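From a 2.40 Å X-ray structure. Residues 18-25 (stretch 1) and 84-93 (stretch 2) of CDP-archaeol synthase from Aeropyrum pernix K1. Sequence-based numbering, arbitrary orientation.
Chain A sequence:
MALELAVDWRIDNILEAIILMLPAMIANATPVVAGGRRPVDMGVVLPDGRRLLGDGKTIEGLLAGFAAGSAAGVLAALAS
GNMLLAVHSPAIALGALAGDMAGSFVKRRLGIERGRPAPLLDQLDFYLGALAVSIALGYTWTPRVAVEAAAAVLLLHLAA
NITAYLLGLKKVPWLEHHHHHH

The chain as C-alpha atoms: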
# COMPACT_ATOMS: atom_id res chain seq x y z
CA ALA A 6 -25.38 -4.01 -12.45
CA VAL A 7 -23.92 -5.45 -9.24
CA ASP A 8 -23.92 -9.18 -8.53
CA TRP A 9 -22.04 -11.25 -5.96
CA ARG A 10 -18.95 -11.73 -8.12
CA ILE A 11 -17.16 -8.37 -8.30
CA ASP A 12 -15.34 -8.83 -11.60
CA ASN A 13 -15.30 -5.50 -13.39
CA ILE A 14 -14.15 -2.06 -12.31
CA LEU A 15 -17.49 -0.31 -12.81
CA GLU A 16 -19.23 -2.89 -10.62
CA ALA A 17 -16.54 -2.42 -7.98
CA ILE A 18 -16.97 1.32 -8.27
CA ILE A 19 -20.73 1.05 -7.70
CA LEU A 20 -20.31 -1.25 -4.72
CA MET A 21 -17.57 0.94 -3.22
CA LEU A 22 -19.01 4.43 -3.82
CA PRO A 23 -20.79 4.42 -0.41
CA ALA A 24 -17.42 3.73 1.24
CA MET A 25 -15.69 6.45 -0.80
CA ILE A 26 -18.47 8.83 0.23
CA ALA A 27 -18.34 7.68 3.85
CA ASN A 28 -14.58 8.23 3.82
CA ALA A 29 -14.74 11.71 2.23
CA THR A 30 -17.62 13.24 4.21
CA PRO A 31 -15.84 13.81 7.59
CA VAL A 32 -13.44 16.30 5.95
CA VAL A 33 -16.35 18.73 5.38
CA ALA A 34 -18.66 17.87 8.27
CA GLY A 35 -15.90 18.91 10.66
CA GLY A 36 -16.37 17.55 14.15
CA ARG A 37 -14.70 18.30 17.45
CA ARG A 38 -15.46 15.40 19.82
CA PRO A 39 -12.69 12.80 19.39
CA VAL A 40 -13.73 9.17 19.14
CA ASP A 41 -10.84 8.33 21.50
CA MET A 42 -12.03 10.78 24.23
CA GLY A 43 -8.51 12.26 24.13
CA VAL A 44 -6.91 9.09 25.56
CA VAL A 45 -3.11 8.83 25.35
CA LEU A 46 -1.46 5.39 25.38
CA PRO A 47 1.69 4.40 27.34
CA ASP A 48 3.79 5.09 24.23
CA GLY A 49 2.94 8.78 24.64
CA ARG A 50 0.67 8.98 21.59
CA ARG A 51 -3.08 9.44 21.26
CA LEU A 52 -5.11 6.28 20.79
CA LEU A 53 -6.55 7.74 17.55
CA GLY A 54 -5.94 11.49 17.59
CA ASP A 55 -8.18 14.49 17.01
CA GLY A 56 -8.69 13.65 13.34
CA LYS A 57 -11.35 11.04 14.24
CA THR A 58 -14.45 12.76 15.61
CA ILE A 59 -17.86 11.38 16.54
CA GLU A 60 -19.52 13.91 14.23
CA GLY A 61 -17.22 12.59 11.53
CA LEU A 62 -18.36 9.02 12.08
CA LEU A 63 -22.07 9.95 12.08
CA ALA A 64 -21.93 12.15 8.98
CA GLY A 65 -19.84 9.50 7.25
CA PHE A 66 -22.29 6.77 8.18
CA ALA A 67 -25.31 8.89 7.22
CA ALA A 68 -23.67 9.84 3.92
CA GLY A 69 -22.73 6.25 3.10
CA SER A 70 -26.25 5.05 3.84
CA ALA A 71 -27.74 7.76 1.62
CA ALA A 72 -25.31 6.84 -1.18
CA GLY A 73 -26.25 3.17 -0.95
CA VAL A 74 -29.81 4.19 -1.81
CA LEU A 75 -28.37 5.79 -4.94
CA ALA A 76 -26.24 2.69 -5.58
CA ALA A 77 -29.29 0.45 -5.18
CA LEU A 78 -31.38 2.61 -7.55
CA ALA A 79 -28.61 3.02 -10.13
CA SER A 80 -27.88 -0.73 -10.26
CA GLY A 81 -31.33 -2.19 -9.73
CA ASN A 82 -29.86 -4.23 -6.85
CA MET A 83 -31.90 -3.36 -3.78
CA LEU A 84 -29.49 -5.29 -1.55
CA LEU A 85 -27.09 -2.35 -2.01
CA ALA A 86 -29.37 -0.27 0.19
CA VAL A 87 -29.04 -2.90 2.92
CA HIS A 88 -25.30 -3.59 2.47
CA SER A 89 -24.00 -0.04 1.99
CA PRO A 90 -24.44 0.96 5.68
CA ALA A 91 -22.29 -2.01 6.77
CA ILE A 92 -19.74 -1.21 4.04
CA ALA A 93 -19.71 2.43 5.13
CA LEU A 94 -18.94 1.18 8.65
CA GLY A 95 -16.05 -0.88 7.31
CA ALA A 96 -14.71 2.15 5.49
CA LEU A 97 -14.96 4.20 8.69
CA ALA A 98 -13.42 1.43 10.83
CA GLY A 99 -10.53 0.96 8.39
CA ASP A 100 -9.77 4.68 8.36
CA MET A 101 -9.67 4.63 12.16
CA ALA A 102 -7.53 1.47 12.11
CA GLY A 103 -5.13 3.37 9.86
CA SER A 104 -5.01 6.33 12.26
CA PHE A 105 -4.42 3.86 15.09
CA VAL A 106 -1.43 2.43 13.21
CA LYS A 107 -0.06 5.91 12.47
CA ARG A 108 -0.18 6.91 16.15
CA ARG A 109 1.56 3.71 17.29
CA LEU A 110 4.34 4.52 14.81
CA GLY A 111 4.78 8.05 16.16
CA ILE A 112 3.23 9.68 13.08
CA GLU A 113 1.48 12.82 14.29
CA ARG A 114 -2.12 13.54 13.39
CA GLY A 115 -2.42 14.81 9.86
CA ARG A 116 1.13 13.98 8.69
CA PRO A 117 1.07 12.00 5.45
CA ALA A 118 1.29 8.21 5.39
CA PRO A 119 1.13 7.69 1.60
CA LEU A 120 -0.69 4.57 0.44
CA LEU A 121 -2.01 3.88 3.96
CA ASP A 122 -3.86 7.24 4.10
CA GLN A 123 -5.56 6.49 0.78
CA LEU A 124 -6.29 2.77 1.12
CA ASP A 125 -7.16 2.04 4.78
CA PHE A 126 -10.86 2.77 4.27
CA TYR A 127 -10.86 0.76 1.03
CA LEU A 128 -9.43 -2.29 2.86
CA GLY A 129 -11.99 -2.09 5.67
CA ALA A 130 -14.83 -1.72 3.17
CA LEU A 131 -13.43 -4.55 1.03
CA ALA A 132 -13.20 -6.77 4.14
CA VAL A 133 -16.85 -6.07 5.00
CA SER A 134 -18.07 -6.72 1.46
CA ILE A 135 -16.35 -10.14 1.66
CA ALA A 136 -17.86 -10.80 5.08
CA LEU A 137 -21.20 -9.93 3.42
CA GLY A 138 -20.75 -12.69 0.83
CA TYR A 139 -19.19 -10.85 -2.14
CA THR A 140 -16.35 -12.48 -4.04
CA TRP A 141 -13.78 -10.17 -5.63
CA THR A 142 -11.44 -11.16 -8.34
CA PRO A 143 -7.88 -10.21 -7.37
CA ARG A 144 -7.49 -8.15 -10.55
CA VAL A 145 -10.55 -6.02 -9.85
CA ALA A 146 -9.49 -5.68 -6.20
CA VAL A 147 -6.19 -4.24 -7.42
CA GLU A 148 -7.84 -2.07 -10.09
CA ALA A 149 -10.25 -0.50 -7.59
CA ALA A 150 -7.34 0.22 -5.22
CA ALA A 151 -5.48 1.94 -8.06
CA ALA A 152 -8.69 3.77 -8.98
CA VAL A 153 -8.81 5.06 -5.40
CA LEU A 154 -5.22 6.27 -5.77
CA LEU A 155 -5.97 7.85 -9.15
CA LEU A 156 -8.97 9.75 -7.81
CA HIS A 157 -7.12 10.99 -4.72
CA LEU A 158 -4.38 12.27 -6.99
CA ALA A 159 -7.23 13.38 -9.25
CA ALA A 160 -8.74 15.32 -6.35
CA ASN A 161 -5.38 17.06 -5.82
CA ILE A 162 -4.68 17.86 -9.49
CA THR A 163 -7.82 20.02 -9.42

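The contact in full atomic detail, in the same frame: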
# COMPACT_ATOMS: atom_id res chain seq x y z
N ILE A 18 -16.81 -0.09 -8.59
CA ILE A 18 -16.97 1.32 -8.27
C ILE A 18 -18.36 1.58 -7.72
O ILE A 18 -18.53 2.37 -6.78
CB ILE A 18 -16.64 2.18 -9.50
CG1 ILE A 18 -15.12 2.30 -9.64
CG2 ILE A 18 -17.30 3.54 -9.40
CD1 ILE A 18 -14.67 2.73 -11.02
N ILE A 19 -19.38 0.88 -8.24
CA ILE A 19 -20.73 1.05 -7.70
C ILE A 19 -20.80 0.52 -6.28
O ILE A 19 -21.35 1.16 -5.38
CB ILE A 19 -21.76 0.35 -8.61
CG1 ILE A 19 -21.77 0.99 -9.98
CG2 ILE A 19 -23.15 0.42 -7.98
CD1 ILE A 19 -22.81 0.37 -10.88
N LEU A 20 -20.27 -0.68 -6.06
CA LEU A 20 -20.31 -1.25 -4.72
C LEU A 20 -19.56 -0.37 -3.72
O LEU A 20 -20.01 -0.19 -2.58
CB LEU A 20 -19.74 -2.67 -4.76
CG LEU A 20 -19.77 -3.47 -3.46
CD1 LEU A 20 -21.21 -3.78 -3.05
CD2 LEU A 20 -18.97 -4.74 -3.68
N MET A 21 -18.44 0.21 -4.13
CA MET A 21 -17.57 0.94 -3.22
C MET A 21 -17.91 2.41 -3.05
O MET A 21 -17.38 3.04 -2.12
CB MET A 21 -16.13 0.83 -3.70
CG MET A 21 -15.50 -0.54 -3.47
SD MET A 21 -15.18 -0.83 -1.71
CE MET A 21 -16.35 -2.14 -1.38
N LEU A 22 -18.74 2.99 -3.91
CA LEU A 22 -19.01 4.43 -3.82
C LEU A 22 -19.58 4.84 -2.46
O LEU A 22 -19.26 5.94 -2.00
CB LEU A 22 -19.91 4.88 -4.97
CG LEU A 22 -19.14 5.39 -6.21
CD1 LEU A 22 -20.01 5.39 -7.46
CD2 LEU A 22 -18.56 6.78 -5.98
N PRO A 23 -20.42 4.05 -1.79
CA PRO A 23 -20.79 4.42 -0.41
C PRO A 23 -19.61 4.54 0.53
O PRO A 23 -19.59 5.43 1.38
CB PRO A 23 -21.75 3.30 0.00
CG PRO A 23 -22.40 2.91 -1.29
CD PRO A 23 -21.33 3.04 -2.35
N ALA A 24 -18.62 3.65 0.40
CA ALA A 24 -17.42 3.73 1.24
C ALA A 24 -16.60 4.97 0.92
O ALA A 24 -16.16 5.69 1.83
CB ALA A 24 -16.58 2.46 1.06
N MET A 25 -16.37 5.23 -0.37
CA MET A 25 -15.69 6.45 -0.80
C MET A 25 -16.39 7.68 -0.23
O MET A 25 -15.74 8.62 0.25
CB MET A 25 -15.66 6.52 -2.32
CG MET A 25 -14.64 5.60 -2.97
SD MET A 25 -14.66 5.75 -4.78
CE MET A 25 -15.73 4.39 -5.22
N LEU A 84 -30.32 -4.89 -2.68
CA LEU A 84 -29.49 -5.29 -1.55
C LEU A 84 -28.41 -4.27 -1.25
O LEU A 84 -27.95 -4.18 -0.11
CB LEU A 84 -28.88 -6.67 -1.83
CG LEU A 84 -29.72 -7.83 -1.31
CD1 LEU A 84 -28.95 -9.15 -1.43
CD2 LEU A 84 -30.11 -7.58 0.14
N LEU A 85 -28.03 -3.45 -2.25
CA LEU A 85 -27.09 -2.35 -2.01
C LEU A 85 -27.59 -1.36 -0.97
O LEU A 85 -26.77 -0.74 -0.27
CB LEU A 85 -26.80 -1.60 -3.32
CG LEU A 85 -26.17 -2.43 -4.45
CD1 LEU A 85 -25.41 -1.55 -5.45
CD2 LEU A 85 -25.26 -3.53 -3.87
N ALA A 86 -28.90 -1.17 -0.84
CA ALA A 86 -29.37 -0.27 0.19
C ALA A 86 -29.22 -0.88 1.57
O ALA A 86 -29.10 -0.15 2.56
CB ALA A 86 -30.83 0.12 -0.04
N VAL A 87 -29.22 -2.20 1.66
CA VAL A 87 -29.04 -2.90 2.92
C VAL A 87 -27.56 -3.06 3.26
O VAL A 87 -27.17 -2.93 4.42
CB VAL A 87 -29.76 -4.26 2.85
CG1 VAL A 87 -29.42 -5.14 4.07
CG2 VAL A 87 -31.25 -4.04 2.71
N HIS A 88 -26.72 -3.32 2.25
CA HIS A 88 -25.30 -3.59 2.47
C HIS A 88 -24.48 -2.32 2.67
O HIS A 88 -23.47 -2.34 3.40
CB HIS A 88 -24.75 -4.35 1.27
CG HIS A 88 -25.24 -5.76 1.17
ND1 HIS A 88 -25.11 -6.51 0.02
CD2 HIS A 88 -25.85 -6.56 2.08
CE1 HIS A 88 -25.63 -7.71 0.22
NE2 HIS A 88 -26.07 -7.77 1.47
N SER A 89 -24.85 -1.23 2.00
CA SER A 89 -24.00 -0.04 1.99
C SER A 89 -23.79 0.54 3.38
O SER A 89 -22.68 1.04 3.64
CB SER A 89 -24.57 1.02 1.04
OG SER A 89 -24.55 0.55 -0.30
N PRO A 90 -24.76 0.53 4.31
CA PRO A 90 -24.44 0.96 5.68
C PRO A 90 -23.31 0.14 6.31
O PRO A 90 -22.39 0.73 6.89
CB PRO A 90 -25.77 0.78 6.43
CG PRO A 90 -26.82 0.91 5.35
CD PRO A 90 -26.21 0.26 4.14
N ALA A 91 -23.37 -1.19 6.22
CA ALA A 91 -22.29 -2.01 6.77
C ALA A 91 -20.96 -1.70 6.09
O ALA A 91 -19.92 -1.62 6.76
CB ALA A 91 -22.63 -3.50 6.64
N ILE A 92 -20.97 -1.53 4.76
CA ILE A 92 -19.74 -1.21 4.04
C ILE A 92 -19.21 0.15 4.45
O ILE A 92 -18.00 0.32 4.66
CB ILE A 92 -19.98 -1.29 2.51
CG1 ILE A 92 -20.35 -2.72 2.09
CG2 ILE A 92 -18.76 -0.81 1.73
CD1 ILE A 92 -20.33 -2.97 0.59
N ALA A 93 -20.10 1.14 4.59
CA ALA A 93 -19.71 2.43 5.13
C ALA A 93 -19.02 2.28 6.48
O ALA A 93 -18.00 2.94 6.74
CB ALA A 93 -20.93 3.34 5.28

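Two helices, residues 18-25 and 84-93, run in broadly the same direction, their axes crossing at -49° with a closest approach of 8.4 Å. The backbones converge toward their C-terminal ends: CA of L20 lies 7.4 Å from CA of L85, but CA of A24 only 4.7 Å from CA of A93. Both residues there are alanines, and their methyls point sideways rather than into the gap.

I92 is the main bump. Its CA-to-CB bond points toward the first helix, and the side chain fills a hollow built by L20, M21 and A24. Its CD1 meets CD1 of L20 at 3.8 Å, while its CG2 sits 4.0 Å from CB of A24 and 4.2 Å from CE of M21, whose side chain starts away but bends back. Two turns earlier, L85 plays a similar part: its CD1 packs 3.9 Å from CG2 of I19 and its CD2 4.1 Å from CD1 of L20, so L20 touches both knobs.

Between them P23 presents its ring to S89, CG to OG at 3.3 Å. No hydrogen bond crosses the interface; the serine hydroxyl instead donates to its own helix, OG to O of L85 at 2.6 Å, which satisfies a polar group against an apolar neighbour. The rule is shape first, with polarity settled locally.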